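Local coordinates for conjugal transfer protein (Escherichia coli, PDB 5WIC), which is a VirB8-like inner membrane protein that probably helps build the type IV secretion channel through which DNA is passed during conjugation, at residues 20-25 with 132-137. Residues are numbered along the deposited sequence; the frame is centred on the assembly and turned at random.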
ATOM      1  N   ARG A  20      14.792  -3.022 -11.211  1.00 63.88           N
ATOM      2  CA  ARG A  20      14.941  -2.032 -12.276  1.00 63.44           C
ATOM      3  C   ARG A  20      15.219  -0.638 -11.716  1.00 55.44           C
ATOM      4  O   ARG A  20      14.540  -0.180 -10.800  1.00 52.57           O
ATOM      5  CB  ARG A  20      13.689  -2.001 -13.155  1.00 61.36           C
ATOM      6  CG  ARG A  20      13.797  -1.060 -14.346  1.00 56.14           C
ATOM      7  CD  ARG A  20      12.630  -1.230 -15.302  1.00 58.26           C
ATOM      8  NE  ARG A  20      12.794  -0.409 -16.500  1.00 54.25           N
ATOM      9  CZ  ARG A  20      12.346   0.837 -16.635  1.00 52.98           C
ATOM     10  NH1 ARG A  20      11.689   1.429 -15.649  1.00 60.43           N
ATOM     11  NH2 ARG A  20      12.556   1.495 -17.766  1.00 48.16           N
ATOM     12  N   ASP A  21      16.221   0.032 -12.275  1.00 54.42           N
ATOM     13  CA  ASP A  21      16.553   1.391 -11.866  1.00 55.87           C
ATOM     14  C   ASP A  21      15.518   2.393 -12.366  1.00 55.38           C
ATOM     15  O   ASP A  21      15.368   2.587 -13.569  1.00 56.28           O
ATOM     16  CB  ASP A  21      17.938   1.793 -12.386  1.00 57.40           C
ATOM     17  CG  ASP A  21      19.049   0.904 -11.859  1.00 60.44           C
ATOM     18  OD1 ASP A  21      18.845   0.232 -10.829  1.00 62.40           O
ATOM     19  OD2 ASP A  21      20.135   0.884 -12.478  1.00 58.58           O
ATOM     20  N   GLN A  22      14.806   3.026 -11.437  1.00 56.88           N
ATOM     21  CA  GLN A  22      13.897   4.123 -11.765  1.00 53.18           C
ATOM     22  C   GLN A  22      13.522   4.892 -10.501  1.00 47.09           C
ATOM     23  O   GLN A  22      13.409   4.314  -9.425  1.00 46.79           O
ATOM     24  CB  GLN A  22      12.636   3.607 -12.462  1.00 46.50           C
ATOM     25  CG  GLN A  22      11.751   2.731 -11.596  1.00 50.36           C
ATOM     26  CD  GLN A  22      10.761   1.919 -12.410  1.00 54.92           C
ATOM     27  OE1 GLN A  22      11.149   1.045 -13.183  1.00 55.27           O
ATOM     28  NE2 GLN A  22       9.473   2.205 -12.239  1.00 52.15           N
ATOM     29  N   THR A  23      13.333   6.198 -10.634  1.00 44.01           N
ATOM     30  CA  THR A  23      12.994   7.034  -9.491  1.00 42.88           C
ATOM     31  C   THR A  23      11.610   6.712  -8.928  1.00 44.88           C
ATOM     32  O   THR A  23      11.436   6.653  -7.710  1.00 45.87           O
ATOM     33  CB  THR A  23      13.045   8.528  -9.857  1.00 43.79           C
ATOM     34  OG1 THR A  23      14.377   8.882 -10.245  1.00 42.46           O
ATOM     35  CG2 THR A  23      12.625   9.392  -8.672  1.00 47.86           C
ATOM     36  N   SER A  24      10.633   6.509  -9.811  1.00 41.27           N
ATOM     37  CA  SER A  24       9.241   6.357  -9.392  1.00 41.08           C
ATOM     38  C   SER A  24       8.532   5.169 -10.029  1.00 38.68           C
ATOM     39  O   SER A  24       8.918   4.695 -11.093  1.00 48.94           O
ATOM     40  CB  SER A  24       8.462   7.634  -9.713  1.00 44.20           C
ATOM     41  OG  SER A  24       7.074   7.456  -9.480  1.00 46.36           O
ATOM     42  N   TYR A  25       7.485   4.704  -9.352  1.00 40.98           N
ATOM     43  CA  TYR A  25       6.593   3.669  -9.865  1.00 42.61           C
ATOM     44  C   TYR A  25       5.151   4.177  -9.893  1.00 38.13           C
ATOM     45  O   TYR A  25       4.209   3.396  -9.996  1.00 42.15           O
ATOM     46  CB  TYR A  25       6.688   2.403  -9.008  1.00 47.64           C
ATOM     47  CG  TYR A  25       7.625   1.356  -9.560  1.00 52.99           C
ATOM     48  CD1 TYR A  25       7.174   0.403 -10.462  1.00 57.29           C
ATOM     49  CD2 TYR A  25       8.960   1.318  -9.178  1.00 49.91           C
ATOM     50  CE1 TYR A  25       8.027  -0.557 -10.972  1.00 60.49           C
ATOM     51  CE2 TYR A  25       9.819   0.363  -9.681  1.00 51.92           C
ATOM     52  CZ  TYR A  25       9.347  -0.572 -10.577  1.00 55.90           C
ATOM     53  OH  TYR A  25      10.203  -1.524 -11.074  1.00 58.85           O
ATOM     54  N   TYR A 132      13.821   9.283  -2.267  1.00 35.38           N
ATOM     55  CA  TYR A 132      13.710   7.865  -2.590  1.00 38.10           C
ATOM     56  C   TYR A 132      14.024   7.559  -4.055  1.00 38.61           C
ATOM     57  O   TYR A 132      14.225   8.456  -4.871  1.00 36.87           O
ATOM     58  CB  TYR A 132      12.309   7.357  -2.237  1.00 34.64           C
ATOM     59  CG  TYR A 132      11.207   7.896  -3.117  1.00 36.83           C
ATOM     60  CD1 TYR A 132      10.713   9.179  -2.941  1.00 40.76           C
ATOM     61  CD2 TYR A 132      10.650   7.113  -4.118  1.00 39.57           C
ATOM     62  CE1 TYR A 132       9.704   9.672  -3.746  1.00 41.29           C
ATOM     63  CE2 TYR A 132       9.642   7.598  -4.926  1.00 35.45           C
ATOM     64  CZ  TYR A 132       9.174   8.874  -4.737  1.00 35.87           C
ATOM     65  OH  TYR A 132       8.166   9.352  -5.541  1.00 37.54           O
ATOM     66  N   GLU A 133      14.186   6.267  -4.319  1.00 37.65           N
ATOM     67  CA  GLU A 133      14.540   5.759  -5.640  1.00 41.89           C
ATOM     68  C   GLU A 133      14.285   4.254  -5.701  1.00 41.90           C
ATOM     69  O   GLU A 133      14.016   3.627  -4.675  1.00 36.24           O
ATOM     70  CB  GLU A 133      16.007   6.055  -5.952  1.00 43.99           C
ATOM     71  CG  GLU A 133      16.991   5.243  -5.124  1.00 48.88           C
ATOM     72  CD  GLU A 133      18.433   5.622  -5.398  1.00 48.89           C
ATOM     73  OE1 GLU A 133      18.666   6.518  -6.236  1.00 44.07           O
ATOM     74  OE2 GLU A 133      19.334   5.024  -4.774  1.00 47.17           O
ATOM     75  N   TYR A 134      14.386   3.672  -6.889  1.00 45.92           N
ATOM     76  CA  TYR A 134      14.390   2.223  -7.010  1.00 44.57           C
ATOM     77  C   TYR A 134      15.659   1.816  -7.727  1.00 50.30           C
ATOM     78  O   TYR A 134      16.088   2.478  -8.674  1.00 50.03           O
ATOM     79  CB  TYR A 134      13.162   1.714  -7.762  1.00 44.42           C
ATOM     80  CG  TYR A 134      11.836   2.056  -7.122  1.00 37.88           C
ATOM     81  CD1 TYR A 134      11.286   3.323  -7.247  1.00 40.91           C
ATOM     82  CD2 TYR A 134      11.121   1.102  -6.413  1.00 40.30           C
ATOM     83  CE1 TYR A 134      10.067   3.633  -6.677  1.00 41.30           C
ATOM     84  CE2 TYR A 134       9.901   1.403  -5.837  1.00 38.96           C
ATOM     85  CZ  TYR A 134       9.379   2.669  -5.974  1.00 38.11           C
ATOM     86  OH  TYR A 134       8.164   2.975  -5.406  1.00 40.34           O
ATOM     87  N   LYS A 135      16.268   0.733  -7.260  1.00 53.74           N
ATOM     88  CA  LYS A 135      17.506   0.245  -7.842  1.00 54.25           C
ATOM     89  C   LYS A 135      17.438  -1.249  -8.095  1.00 58.16           C
ATOM     90  O   LYS A 135      16.912  -2.010  -7.283  1.00 56.13           O
ATOM     91  CB  LYS A 135      18.690   0.571  -6.934  1.00 48.55           C
ATOM     92  CG  LYS A 135      19.051   2.043  -6.885  1.00 50.60           C
ATOM     93  CD  LYS A 135      19.639   2.530  -8.202  1.00 55.65           C
ATOM     94  CE  LYS A 135      20.011   4.004  -8.129  1.00 61.31           C
ATOM     95  NZ  LYS A 135      20.320   4.591  -9.464  1.00 61.11           N
ATOM     96  N   SER A 136      17.959  -1.653  -9.245  1.00 61.29           N
ATOM     97  CA  SER A 136      18.140  -3.059  -9.554  1.00 67.88           C
ATOM     98  C   SER A 136      19.418  -3.544  -8.885  1.00 67.01           C
ATOM     99  O   SER A 136      20.514  -3.119  -9.252  1.00 68.62           O
ATOM    100  CB  SER A 136      18.203  -3.276 -11.065  1.00 69.66           C
ATOM    101  OG  SER A 136      19.267  -2.535 -11.639  1.00 70.75           O
ATOM    102  N   LEU A 137      19.272  -4.413  -7.892  1.00 69.16           N
ATOM    103  CA  LEU A 137      20.418  -4.944  -7.166  1.00 75.51           C
ATOM    104  C   LEU A 137      20.288  -6.445  -6.957  1.00 76.22           C
ATOM    105  O   LEU A 137      19.191  -7.000  -7.027  1.00 77.85           O
ATOM    106  CB  LEU A 137      20.566  -4.244  -5.812  1.00 70.68           C
ATOM    107  CG  LEU A 137      20.903  -2.751  -5.840  1.00 65.67           C
ATOM    108  CD1 LEU A 137      20.892  -2.185  -4.430  1.00 65.53           C
ATOM    109  CD2 LEU A 137      22.252  -2.503  -6.497  1.00 63.75           C
TER
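With chi1 at -61° the carboxylate of Asp21 swings beside its own backbone N and reaches Ser136, while in Ser136 the hydroxyl sits between N and the carbonyl carbon (chi1 59°), turned back toward that same acid. Asp21 OD1 therefore takes two bonds from one residue: Ser136 N comes in nearly along the C-O axis at 2.6 Å, almost straight, and Ser136 OG donates from above the carboxylate plane at 2.9 Å. The CD methylene of Lys135 lies alongside the same oxygen; its NZ stops short of Asp21 OD2.

Next along the chain, Gln22 and Tyr134 form a single antiparallel bridge, a hydrogen-bonded pair in which Gln22 N gives to Tyr134 O (3.1 Å) and Tyr134 N to Gln22 O (2.8 Å). In this NTF2-like part of a longer VirB8 protein, probably its periplasmic domain, the bridge fastens the segment leading into helix 27-42 to the end of strand 124-134, which also pairs with strand 151-160, Glu133 bonding to Arg152.

Most of the rest falls on the Tyr134 ring. Tyr25 meets it edge-to-face, planes at 69°, with CD2 over the ring centre and 3.5 Å from Tyr134 CE2; Gln22 O and Thr23 O lie at the Tyr134 ring's edge. On Tyr25, one face is covered by Gln22 NE2, an amide held at both ends, NE2 giving to Ser24 O and OE1 receiving Arg20 NH1. Beyond the rings, Asp30 of helix 27-42 hydrogen-bonds the hydroxyls of Tyr132 and Tyr134, and Arg144 of the second subunit packs on Tyr25.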